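Local coordinates for protein beta-porphyranase A (Bacteroides plebeius, PDB 4AW7) that hydrolyses the sulfated red-seaweed polysaccharide porphyran at the beta-1,4 linkages between D-galactose and L-galactose-6-sulfate, releasing mostly disaccharides, at residues 57-62 against 337-342; 319-324 against 351-356; 324-327 against 331-334. All coordinates share one frame; numbering follows the deposited sequence.

Overall arrangement
After three short strands the chain forms helix 54-63, its first helix, then runs through the parallel strands and helices of the catalytic domain as far as strand 311-316. Interaction 1 (57-62 with 337-342) closes a loop of some 275 residues, packing that early helix on the small antiparallel sheet of strands 340-342 and 353-355. Nested inside it lies interaction 3, a tight turn joining 324-327 to 331-334. Interaction 2 (319-324 with 351-356) crosses interaction 1: segment 319-324 lies within the loop that interaction 1 closes, 351-356 beyond it. It packs the substrate loop on strand 353-355 and shares Trp-324 with interaction 3, whose Ile-326 and Ser-334 touch Pro-342.

Interaction 1: 57-62 against 337-342; sequences GKFLAD and AALFIP
Phe-59 on helix 54-63 and Leu-339, just ahead of strand 340-342, are the closest pair of backbones, with CA atoms 9.9 Å apart, a gap that the side chains of Phe-59, Leu-339 and Phe-340 span. The CB atoms of Phe-59 and Leu-339 each point toward the other segment, and these two side chains come from opposite directions. Phe-59 has CG anti to its amide nitrogen (chi1 159°), which extends the ring from the helix toward the loop. There CD2 of Leu-339 settles over one face of the ring in a CH-pi contact, 3.7 Å from the ring centroid and 14° off the normal. The methyl is shifted toward the rim, and its nearest ring atom is Phe-59 CE2, 3.6 Å away. Phe-340 reaches the same residue differently: CZ of its ring meets Phe-59 CB at 3.9 Å, with the CB near the plane of the Phe-340 ring, at its edge. One aromatic thus offers a face to a methyl, and the other offers an edge to a methylene. All three residues are buried, and the contact is wholly apolar. Within the helix, away from this contact, Lys-58 NZ meets the syn lone pair of Asp-62 OD2 at 2.9 Å in a salt bridge one turn apart. Leu-355 of strand 353-355 touches Leu-339 and Phe-340, and Ile-46 of strand 45-46 touches Phe-59, extending the cluster. This is hydrophobic packing of an early helix of the parallel alpha/beta catalytic domain against the two-stranded antiparallel sheet 340-342/353-355.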
loop_
_atom_site.group_PDB
_atom_site.type_symbol
_atom_site.label_atom_id
_atom_site.label_comp_id
_atom_site.label_asym_id
_atom_site.label_seq_id
_atom_site.Cartn_x
_atom_site.Cartn_y
_atom_site.Cartn_z
ATOM N N GLY A 57 -16.668 -17.687 2.313
ATOM C CA GLY A 57 -15.825 -18.418 3.241
ATOM C C GLY A 57 -15.060 -19.533 2.567
ATOM O O GLY A 57 -13.911 -19.806 2.924
ATOM N N LYS A 58 -15.701 -20.220 1.630
ATOM C CA LYS A 58 -15.037 -21.266 0.870
ATOM C C LYS A 58 -13.907 -20.666 0.015
ATOM O O LYS A 58 -12.833 -21.216 -0.048
ATOM C CB LYS A 58 -16.033 -22.039 0.001
ATOM C CG LYS A 58 -15.380 -23.135 -0.871
ATOM C CD LYS A 58 -16.426 -23.838 -1.722
ATOM C CE LYS A 58 -15.911 -24.249 -3.090
ATOM N NZ LYS A 58 -14.723 -25.140 -3.019
ATOM N N PHE A 59 -14.179 -19.559 -0.667
ATOM C CA PHE A 59 -13.149 -18.863 -1.464
ATOM C C PHE A 59 -11.931 -18.530 -0.566
ATOM O O PHE A 59 -10.783 -18.721 -0.958
ATOM C CB PHE A 59 -13.753 -17.607 -2.066
ATOM C CG PHE A 59 -12.714 -16.591 -2.464
ATOM C CD1 PHE A 59 -12.076 -16.664 -3.685
ATOM C CD2 PHE A 59 -12.373 -15.584 -1.597
ATOM C CE1 PHE A 59 -11.068 -15.759 -4.007
ATOM C CE2 PHE A 59 -11.397 -14.660 -1.933
ATOM C CZ PHE A 59 -10.747 -14.760 -3.123
ATOM N N LEU A 60 -12.185 -17.998 0.624
ATOM C CA LEU A 60 -11.073 -17.618 1.490
ATOM C C LEU A 60 -10.174 -18.788 1.795
ATOM O O LEU A 60 -8.947 -18.653 1.818
ATOM C CB LEU A 60 -11.548 -16.969 2.787
ATOM C CG LEU A 60 -12.350 -15.649 2.644
ATOM C CD1 LEU A 60 -13.000 -15.301 3.974
ATOM C CD2 LEU A 60 -11.480 -14.471 2.169
ATOM N N ALA A 61 -10.760 -19.935 2.109
ATOM C CA ALA A 61 -9.965 -21.141 2.376
ATOM C C ALA A 61 -9.259 -21.649 1.124
ATOM O O ALA A 61 -8.085 -21.997 1.188
ATOM C CB ALA A 61 -10.852 -22.249 2.995
ATOM N N ASP A 62 -9.961 -21.701 0.006
ATOM C CA ASP A 62 -9.438 -22.254 -1.241
ATOM C C ASP A 62 -8.254 -21.417 -1.741
ATOM O O ASP A 62 -7.322 -21.971 -2.272
ATOM C CB ASP A 62 -10.501 -22.266 -2.341
ATOM C CG ASP A 62 -11.550 -23.333 -2.184
ATOM O OD1 ASP A 62 -11.318 -24.279 -1.421
ATOM O OD2 ASP A 62 -12.591 -23.213 -2.876
ATOM N N ALA A 337 -16.566 -3.500 -7.872
ATOM C CA ALA A 337 -15.528 -4.179 -7.080
ATOM C C ALA A 337 -15.899 -5.618 -6.701
ATOM O O ALA A 337 -15.055 -6.317 -6.123
ATOM C CB ALA A 337 -15.207 -3.354 -5.827
ATOM N N ALA A 338 -17.130 -6.063 -6.987
ATOM C CA ALA A 338 -17.578 -7.371 -6.564
ATOM C C ALA A 338 -16.641 -8.482 -7.033
ATOM O O ALA A 338 -16.083 -8.411 -8.113
ATOM C CB ALA A 338 -19.016 -7.619 -7.058
ATOM N N LEU A 339 -16.598 -9.539 -6.226
ATOM C CA LEU A 339 -15.874 -10.780 -6.505
ATOM C C LEU A 339 -16.796 -11.900 -7.026
ATOM O O LEU A 339 -16.357 -12.768 -7.767
ATOM C CB LEU A 339 -15.160 -11.209 -5.230
ATOM C CG LEU A 339 -14.340 -12.489 -5.283
ATOM C CD1 LEU A 339 -13.217 -12.420 -6.317
ATOM C CD2 LEU A 339 -13.841 -12.821 -3.855
ATOM N N PHE A 340 -18.044 -11.893 -6.561
ATOM C CA PHE A 340 -19.077 -12.881 -6.942
ATOM C C PHE A 340 -20.216 -12.144 -7.629
ATOM O O PHE A 340 -20.632 -11.081 -7.169
ATOM C CB PHE A 340 -19.626 -13.609 -5.715
ATOM C CG PHE A 340 -18.684 -14.591 -5.071
ATOM C CD1 PHE A 340 -17.757 -14.194 -4.106
ATOM C CD2 PHE A 340 -18.727 -15.925 -5.432
ATOM C CE1 PHE A 340 -16.916 -15.146 -3.511
ATOM C CE2 PHE A 340 -17.924 -16.858 -4.829
ATOM C CZ PHE A 340 -16.997 -16.470 -3.897
ATOM N N ILE A 341 -20.767 -12.767 -8.669
ATOM C CA ILE A 341 -21.827 -12.201 -9.494
ATOM C C ILE A 341 -22.959 -13.222 -9.473
ATOM O O ILE A 341 -22.720 -14.400 -9.716
ATOM C CB ILE A 341 -21.341 -11.975 -10.933
ATOM C CG1 ILE A 341 -20.055 -11.127 -10.939
ATOM C CG2 ILE A 341 -22.455 -11.372 -11.787
ATOM C CD1 ILE A 341 -20.169 -9.697 -10.415
ATOM N N PRO A 342 -24.183 -12.768 -9.183
ATOM C CA PRO A 342 -25.284 -13.745 -9.106
ATOM C C PRO A 342 -25.750 -14.134 -10.490
ATOM O O PRO A 342 -25.902 -13.281 -11.353
ATOM C CB PRO A 342 -26.349 -12.977 -8.351
ATOM C CG PRO A 342 -26.166 -11.548 -8.803
ATOM C CD PRO A 342 -24.644 -11.399 -8.891
#

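Interaction 2: 319-324 against 351-356; sequences SDKAEW and TTWRLN. With L6S (6-O-sulfo-alpha-L-galactopyranose), chain B; GAL (beta-D-galactopyranose), chain C.
The indole of Trp-353 is sandwiched: the extended chain of Lys-321 lies along one face, with CD over the centre of the ring system, while the CG2 methyl of Thr-351 sits on the opposite face, offset toward the rim. The lysine passes from the six-membered ring to the five-membered one. Its CE stands 3.5 Å from the centroid of the latter, over the face, and NZ follows at 3.7 Å from the same centroid, a cation-pi contact. Chi1 of Lys-321 (-68°) sets CG anti to the carbonyl carbon, and the straight chain beyond carries the methylenes across the indole. The ammonium group also forms salt bridges with Asp-53 and Asp-55, so its charge is probably balanced mainly by the two carboxylates, with the ring adding to them. Glu-323 adds a smaller contact, with CG 3.9 Å from Trp-353 CH2; its carboxylate is turned 53° from the indole plane. The same loop carries a second tryptophan. Trp-324 has the carbonyl oxygen of Ala-322 over one face, while sulfate oxygen O2S of the sulfated galactose lies at its edge, in plane. That sulfate accepts a hydrogen bond from Ser-319 OG to O2S (2.8 Å) and a weak, bent one from Trp-324 NE1 to O3S (3.0 Å, 126°). Between these two residues, Asp-320 OD1 accepts from the backbone N of Ala-322 at 2.8 Å, closing an Asx turn; OD2 is hydrogen-bonded to the hydroxyls of Ser-48 and Ser-50. Strand 353-355 thus backs a substrate loop of the porphyran cleft, in which Ser-319 and Trp-324 hold the sulfate of a 6-sulfated L-galactose and Trp-324 also stacks on the linked galactose.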
loop_
_atom_site.group_PDB
_atom_site.type_symbol
_atom_site.label_atom_id
_atom_site.label_comp_id
_atom_site.label_asym_id
_atom_site.label_seq_id
_atom_site.Cartn_x
_atom_site.Cartn_y
_atom_site.Cartn_z
ATOM N N SER A 319 -14.110 -7.006 -3.503
ATOM C CA SER A 319 -14.911 -7.286 -2.344
ATOM C C SER A 319 -15.521 -8.680 -2.324
ATOM O O SER A 319 -14.826 -9.654 -2.038
ATOM C CB SER A 319 -15.908 -6.167 -2.107
ATOM O OG SER A 319 -16.797 -6.054 -3.201
ATOM N N ASP A 320 -16.830 -8.772 -2.559
ATOM C CA ASP A 320 -17.584 -9.951 -2.191
ATOM C C ASP A 320 -18.828 -10.035 -3.066
ATOM O O ASP A 320 -18.761 -9.767 -4.292
ATOM C CB ASP A 320 -17.802 -9.959 -0.680
ATOM C CG ASP A 320 -18.381 -8.660 -0.158
ATOM O OD1 ASP A 320 -19.135 -7.998 -0.893
ATOM O OD2 ASP A 320 -18.095 -8.330 1.021
ATOM N N LYS A 321 -19.975 -10.418 -2.509
ATOM C CA LYS A 321 -21.208 -10.404 -3.304
ATOM C C LYS A 321 -21.796 -9.012 -3.437
ATOM O O LYS A 321 -22.638 -8.775 -4.285
ATOM C CB LYS A 321 -22.237 -11.325 -2.637
ATOM C CG LYS A 321 -21.858 -12.775 -2.705
ATOM C CD LYS A 321 -22.870 -13.710 -2.001
ATOM C CE LYS A 321 -22.492 -15.132 -2.146
ATOM N NZ LYS A 321 -23.347 -16.057 -1.416
ATOM N N ALA A 322 -21.399 -8.107 -2.548
ATOM C CA ALA A 322 -21.854 -6.705 -2.546
ATOM C C ALA A 322 -23.348 -6.570 -2.846
ATOM O O ALA A 322 -23.798 -5.812 -3.719
ATOM C CB ALA A 322 -20.995 -5.833 -3.492
ATOM N N GLU A 323 -24.135 -7.305 -2.063
ATOM C CA GLU A 323 -25.578 -7.421 -2.372
ATOM C C GLU A 323 -26.297 -6.114 -2.225
ATOM O O GLU A 323 -27.322 -5.919 -2.872
ATOM C CB GLU A 323 -26.255 -8.490 -1.500
ATOM C CG GLU A 323 -25.687 -9.844 -1.743
ATOM C CD GLU A 323 -26.386 -10.959 -1.047
ATOM O OE1 GLU A 323 -27.596 -11.069 -1.260
ATOM O OE2 GLU A 323 -25.692 -11.727 -0.334
ATOM N N TRP A 324 -25.798 -5.252 -1.346
ATOM C CA TRP A 324 -26.345 -3.907 -1.148
ATOM C C TRP A 324 -26.501 -3.121 -2.460
ATOM O O TRP A 324 -27.354 -2.217 -2.531
ATOM C CB TRP A 324 -25.470 -3.116 -0.137
ATOM C CG TRP A 324 -24.034 -3.007 -0.580
ATOM C CD1 TRP A 324 -23.013 -3.859 -0.252
ATOM C CD2 TRP A 324 -23.486 -2.062 -1.507
ATOM N NE1 TRP A 324 -21.873 -3.486 -0.893
ATOM C CE2 TRP A 324 -22.113 -2.380 -1.661
ATOM C CE3 TRP A 324 -24.005 -0.962 -2.200
ATOM C CZ2 TRP A 324 -21.274 -1.655 -2.478
ATOM C CZ3 TRP A 324 -23.162 -0.234 -3.011
ATOM C CH2 TRP A 324 -21.815 -0.601 -3.176
ATOM N N THR A 351 -30.383 -17.672 -5.868
ATOM C CA THR A 351 -29.453 -17.705 -7.000
ATOM C C THR A 351 -28.152 -18.420 -6.663
ATOM O O THR A 351 -27.709 -18.401 -5.522
ATOM C CB THR A 351 -29.133 -16.274 -7.540
ATOM O OG1 THR A 351 -28.381 -16.360 -8.761
ATOM C CG2 THR A 351 -28.404 -15.423 -6.511
ATOM N N THR A 352 -27.568 -19.073 -7.656
ATOM C CA THR A 352 -26.171 -19.470 -7.563
ATOM C C THR A 352 -25.295 -18.215 -7.832
ATOM O O THR A 352 -25.730 -17.250 -8.429
ATOM C CB THR A 352 -25.822 -20.598 -8.554
ATOM O OG1 THR A 352 -26.257 -20.225 -9.854
ATOM C CG2 THR A 352 -26.482 -21.933 -8.164
ATOM N N TRP A 353 -24.051 -18.291 -7.380
ATOM C CA TRP A 353 -23.107 -17.181 -7.468
ATOM C C TRP A 353 -21.861 -17.636 -8.178
ATOM O O TRP A 353 -21.365 -18.735 -7.923
ATOM C CB TRP A 353 -22.730 -16.682 -6.071
ATOM C CG TRP A 353 -23.882 -16.050 -5.343
ATOM C CD1 TRP A 353 -24.841 -16.704 -4.603
ATOM C CD2 TRP A 353 -24.240 -14.671 -5.324
ATOM N NE1 TRP A 353 -25.737 -15.812 -4.092
ATOM C CE2 TRP A 353 -25.401 -14.553 -4.517
ATOM C CE3 TRP A 353 -23.655 -13.500 -5.835
ATOM C CZ2 TRP A 353 -25.988 -13.342 -4.249
ATOM C CZ3 TRP A 353 -24.263 -12.294 -5.563
ATOM C CH2 TRP A 353 -25.434 -12.226 -4.798
ATOM N N ARG A 354 -21.369 -16.785 -9.066
ATOM C CA ARG A 354 -20.208 -17.062 -9.900
ATOM C C ARG A 354 -19.021 -16.245 -9.367
ATOM O O ARG A 354 -19.084 -15.025 -9.257
ATOM C CB ARG A 354 -20.509 -16.691 -11.373
ATOM C CG ARG A 354 -19.350 -16.671 -12.327
ATOM C CD ARG A 354 -19.804 -16.393 -13.765
ATOM N NE ARG A 354 -20.297 -15.024 -13.955
ATOM C CZ ARG A 354 -19.509 -13.972 -14.199
ATOM N NH1 ARG A 354 -18.182 -14.115 -14.264
ATOM N NH2 ARG A 354 -20.052 -12.766 -14.382
ATOM N N LEU A 355 -17.939 -16.932 -9.065
ATOM C CA LEU A 355 -16.649 -16.297 -8.766
ATOM C C LEU A 355 -16.036 -15.759 -10.059
ATOM O O LEU A 355 -15.774 -16.538 -10.970
ATOM C CB LEU A 355 -15.772 -17.368 -8.095
ATOM C CG LEU A 355 -14.392 -16.951 -7.665
ATOM C CD1 LEU A 355 -14.464 -15.774 -6.630
ATOM C CD2 LEU A 355 -13.669 -18.191 -7.106
ATOM N N ASN A 356 -15.839 -14.440 -10.162
ATOM C CA ASN A 356 -15.334 -13.842 -11.399
ATOM C C ASN A 356 -13.808 -13.977 -11.552
ATOM O O ASN A 356 -13.129 -14.525 -10.675
ATOM C CB ASN A 356 -15.859 -12.417 -11.581
ATOM C CG ASN A 356 -15.338 -11.439 -10.559
ATOM O OD1 ASN A 356 -14.159 -11.506 -10.163
ATOM N ND2 ASN A 356 -16.177 -10.471 -10.166
HETATM O O1S L6S B . -16.665 -3.471 -0.457
HETATM O O2S L6S B . -18.148 -3.750 -2.396
HETATM O O3S L6S B . -19.011 -2.968 -0.234
HETATM C C1 L6S B . -16.103 2.811 -0.584
HETATM C C2 L6S B . -17.462 3.386 -0.254
HETATM C C3 L6S B . -18.518 2.761 -1.179
HETATM C C4 L6S B . -18.495 1.197 -0.988
HETATM C C5 L6S B . -17.069 0.704 -1.260
HETATM C C6 L6S B . -16.917 -0.745 -0.744
HETATM O O2 L6S B . -17.457 4.826 -0.327
HETATM O O3 L6S B . -19.831 3.278 -0.918
HETATM O O4 L6S B . -18.890 0.911 0.363
HETATM O O5 L6S B . -16.055 1.406 -0.532
HETATM O O6 L6S B . -17.614 -1.608 -1.629
HETATM S S1 L6S B . -17.847 -3.047 -1.160
HETATM C C1 GAL C . -20.160 0.293 0.484
HETATM C C2 GAL C . -20.188 -0.421 1.821
HETATM C C3 GAL C . -21.598 -0.985 1.988
HETATM C C4 GAL C . -22.646 0.137 1.942
HETATM C C5 GAL C . -22.419 0.893 0.637
HETATM C C6 GAL C . -23.373 2.056 0.493
HETATM O O2 GAL C . -19.189 -1.439 1.920
HETATM O O3 GAL C . -21.606 -1.652 3.232
HETATM O O4 GAL C . -22.495 1.028 3.056
HETATM O O5 GAL C . -21.070 1.369 0.565
HETATM O O6 GAL C . -23.107 2.721 -0.715
#

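Interaction 3: 324-327 against 331-334; sequences WHIT and NYTS. With GAL (beta-D-galactopyranose), chain C; L6S (6-O-sulfo-alpha-L-galactopyranose), chain B.
His-325 and Thr-327 hold Thr-333 and Tyr-332 across a compact substrate-site loop, with an inverse gamma turn centred on Ile-326. The first residue, Trp-324, is the sugar-binding platform of this loop. C1, C3 and C5 of the galactose all lie on one side of its indole, as in carbohydrate-aromatic stacking, and CZ2 comes within 3.7 Å of galactose C1. CB of His-325 rests on the opposite face, so the platform is backed by the next residue. An alanine in place of Trp-324 is likely to leave the galactose without its stacking surface and the sulfate without its weak indole N-H bond, though not without Ser-319. His-325 turns the other way: with CG anti to the amide nitrogen (chi1 -170°), its ring reaches the second segment. ND1 donates to the carbonyl oxygen of Thr-333 at 2.8 Å in a nearly straight bond (165°). The oxygen lies in the imidazole plane, whereas the donor stands well above the carbonyl plane. With NE2 hydrogen-bonded to Asp-283, the ring is held through both nitrogens and its rotation is fixed. Thr-333 OG1 comes to 3.2 Å from His-325 CE1, though its hydrogen bonds run to Asn-330 and Ser-284. Ile-326 makes a CA-H...O contact of 3.6 Å with the same Thr-333 oxygen, while its CG2 lies against the Tyr-332 carbonyl and CD1 reaches toward Ser-334 OG. Both Asn-331 and Tyr-332 have positive phi, which bends the chain back. Thr-327 presents its peptide carbonyl to one face of the Tyr-332 ring, and that carbonyl oxygen, Thr-327 O, accepts from the backbone N of Tyr-332 at 2.7 Å.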
loop_
_atom_site.group_PDB
_atom_site.type_symbol
_atom_site.label_atom_id
_atom_site.label_comp_id
_atom_site.label_asym_id
_atom_site.label_seq_id
_atom_site.Cartn_x
_atom_site.Cartn_y
_atom_site.Cartn_z
ATOM N N TRP A 324 -25.798 -5.252 -1.346
ATOM C CA TRP A 324 -26.345 -3.907 -1.148
ATOM C C TRP A 324 -26.501 -3.121 -2.460
ATOM O O TRP A 324 -27.354 -2.217 -2.531
ATOM C CB TRP A 324 -25.470 -3.116 -0.137
ATOM C CG TRP A 324 -24.034 -3.007 -0.580
ATOM C CD1 TRP A 324 -23.013 -3.859 -0.252
ATOM C CD2 TRP A 324 -23.486 -2.062 -1.507
ATOM N NE1 TRP A 324 -21.873 -3.486 -0.893
ATOM C CE2 TRP A 324 -22.113 -2.380 -1.661
ATOM C CE3 TRP A 324 -24.005 -0.962 -2.200
ATOM C CZ2 TRP A 324 -21.274 -1.655 -2.478
ATOM C CZ3 TRP A 324 -23.162 -0.234 -3.011
ATOM C CH2 TRP A 324 -21.815 -0.601 -3.176
ATOM N N HIS A 325 -25.707 -3.430 -3.480
ATOM C CA HIS A 325 -25.743 -2.684 -4.747
ATOM C C HIS A 325 -26.857 -3.170 -5.669
ATOM O O HIS A 325 -27.226 -2.477 -6.634
ATOM C CB HIS A 325 -24.405 -2.825 -5.494
ATOM C CG HIS A 325 -24.243 -1.907 -6.680
ATOM N ND1 HIS A 325 -24.661 -2.227 -7.956
ATOM C CD2 HIS A 325 -23.602 -0.720 -6.789
ATOM C CE1 HIS A 325 -24.324 -1.257 -8.791
ATOM N NE2 HIS A 325 -23.699 -0.319 -8.102
ATOM N N ILE A 326 -27.313 -4.399 -5.429
ATOM C CA ILE A 326 -28.137 -5.116 -6.409
ATOM C C ILE A 326 -29.606 -4.745 -6.151
ATOM O O ILE A 326 -30.307 -5.427 -5.421
ATOM C CB ILE A 326 -27.918 -6.638 -6.352
ATOM C CG1 ILE A 326 -26.433 -6.986 -6.478
ATOM C CG2 ILE A 326 -28.716 -7.328 -7.456
ATOM C CD1 ILE A 326 -26.116 -8.407 -6.301
ATOM N N THR A 327 -30.004 -3.618 -6.706
ATOM C CA THR A 327 -31.293 -3.016 -6.377
ATOM C C THR A 327 -31.987 -2.634 -7.671
ATOM O O THR A 327 -31.358 -2.505 -8.718
ATOM C CB THR A 327 -31.115 -1.725 -5.550
ATOM O OG1 THR A 327 -30.370 -0.785 -6.338
ATOM C CG2 THR A 327 -30.421 -1.992 -4.192
ATOM N N ASN A 331 -30.754 -1.137 -11.505
ATOM C CA ASN A 331 -31.106 -2.083 -12.552
ATOM C C ASN A 331 -30.544 -3.471 -12.241
ATOM O O ASN A 331 -30.195 -4.230 -13.148
ATOM C CB ASN A 331 -30.601 -1.609 -13.934
ATOM C CG ASN A 331 -31.272 -0.324 -14.419
ATOM O OD1 ASN A 331 -32.415 -0.020 -14.057
ATOM N ND2 ASN A 331 -30.561 0.434 -15.255
ATOM N N TYR A 332 -30.444 -3.776 -10.950
ATOM C CA TYR A 332 -29.963 -5.092 -10.464
ATOM C C TYR A 332 -28.526 -5.444 -10.884
ATOM O O TYR A 332 -28.146 -6.617 -10.897
ATOM C CB TYR A 332 -30.932 -6.209 -10.879
ATOM C CG TYR A 332 -32.323 -5.969 -10.358
ATOM C CD1 TYR A 332 -32.639 -6.202 -9.016
ATOM C CD2 TYR A 332 -33.306 -5.452 -11.190
ATOM C CE1 TYR A 332 -33.925 -5.969 -8.526
ATOM C CE2 TYR A 332 -34.587 -5.207 -10.713
ATOM C CZ TYR A 332 -34.894 -5.471 -9.387
ATOM O OH TYR A 332 -36.181 -5.230 -8.932
ATOM N N THR A 333 -27.739 -4.421 -11.201
ATOM C CA THR A 333 -26.349 -4.626 -11.483
ATOM C C THR A 333 -25.561 -4.846 -10.185
ATOM O O THR A 333 -25.941 -4.394 -9.104
ATOM C CB THR A 333 -25.725 -3.446 -12.253
ATOM O OG1 THR A 333 -25.808 -2.247 -11.473
ATOM C CG2 THR A 333 -26.377 -3.260 -13.601
ATOM N N SER A 334 -24.442 -5.541 -10.349
ATOM C CA SER A 334 -23.459 -5.701 -9.275
ATOM C C SER A 334 -22.536 -4.483 -9.245
ATOM O O SER A 334 -22.417 -3.737 -10.227
ATOM C CB SER A 334 -22.663 -6.965 -9.520
ATOM O OG SER A 334 -23.476 -8.114 -9.304
HETATM C C1 GAL C . -20.160 0.293 0.484
HETATM C C2 GAL C . -20.188 -0.421 1.821
HETATM C C3 GAL C . -21.598 -0.985 1.988
HETATM C C4 GAL C . -22.646 0.137 1.942
HETATM C C5 GAL C . -22.419 0.893 0.637
HETATM C C6 GAL C . -23.373 2.056 0.493
HETATM O O2 GAL C . -19.189 -1.439 1.920
HETATM O O3 GAL C . -21.606 -1.652 3.232
HETATM O O4 GAL C . -22.495 1.028 3.056
HETATM O O5 GAL C . -21.070 1.369 0.565
HETATM O O6 GAL C . -23.107 2.721 -0.715
HETATM O O1S L6S B . -16.665 -3.471 -0.457
HETATM O O2S L6S B . -18.148 -3.750 -2.396
HETATM O O3S L6S B . -19.011 -2.968 -0.234
HETATM C C1 L6S B . -16.103 2.811 -0.584
HETATM C C2 L6S B . -17.462 3.386 -0.254
HETATM C C3 L6S B . -18.518 2.761 -1.179
HETATM C C4 L6S B . -18.495 1.197 -0.988
HETATM C C5 L6S B . -17.069 0.704 -1.260
HETATM C C6 L6S B . -16.917 -0.745 -0.744
HETATM O O2 L6S B . -17.457 4.826 -0.327
HETATM O O3 L6S B . -19.831 3.278 -0.918
HETATM O O4 L6S B . -18.890 0.911 0.363
HETATM O O5 L6S B . -16.055 1.406 -0.532
HETATM O O6 L6S B . -17.614 -1.608 -1.629
HETATM S S1 L6S B . -17.847 -3.047 -1.160
#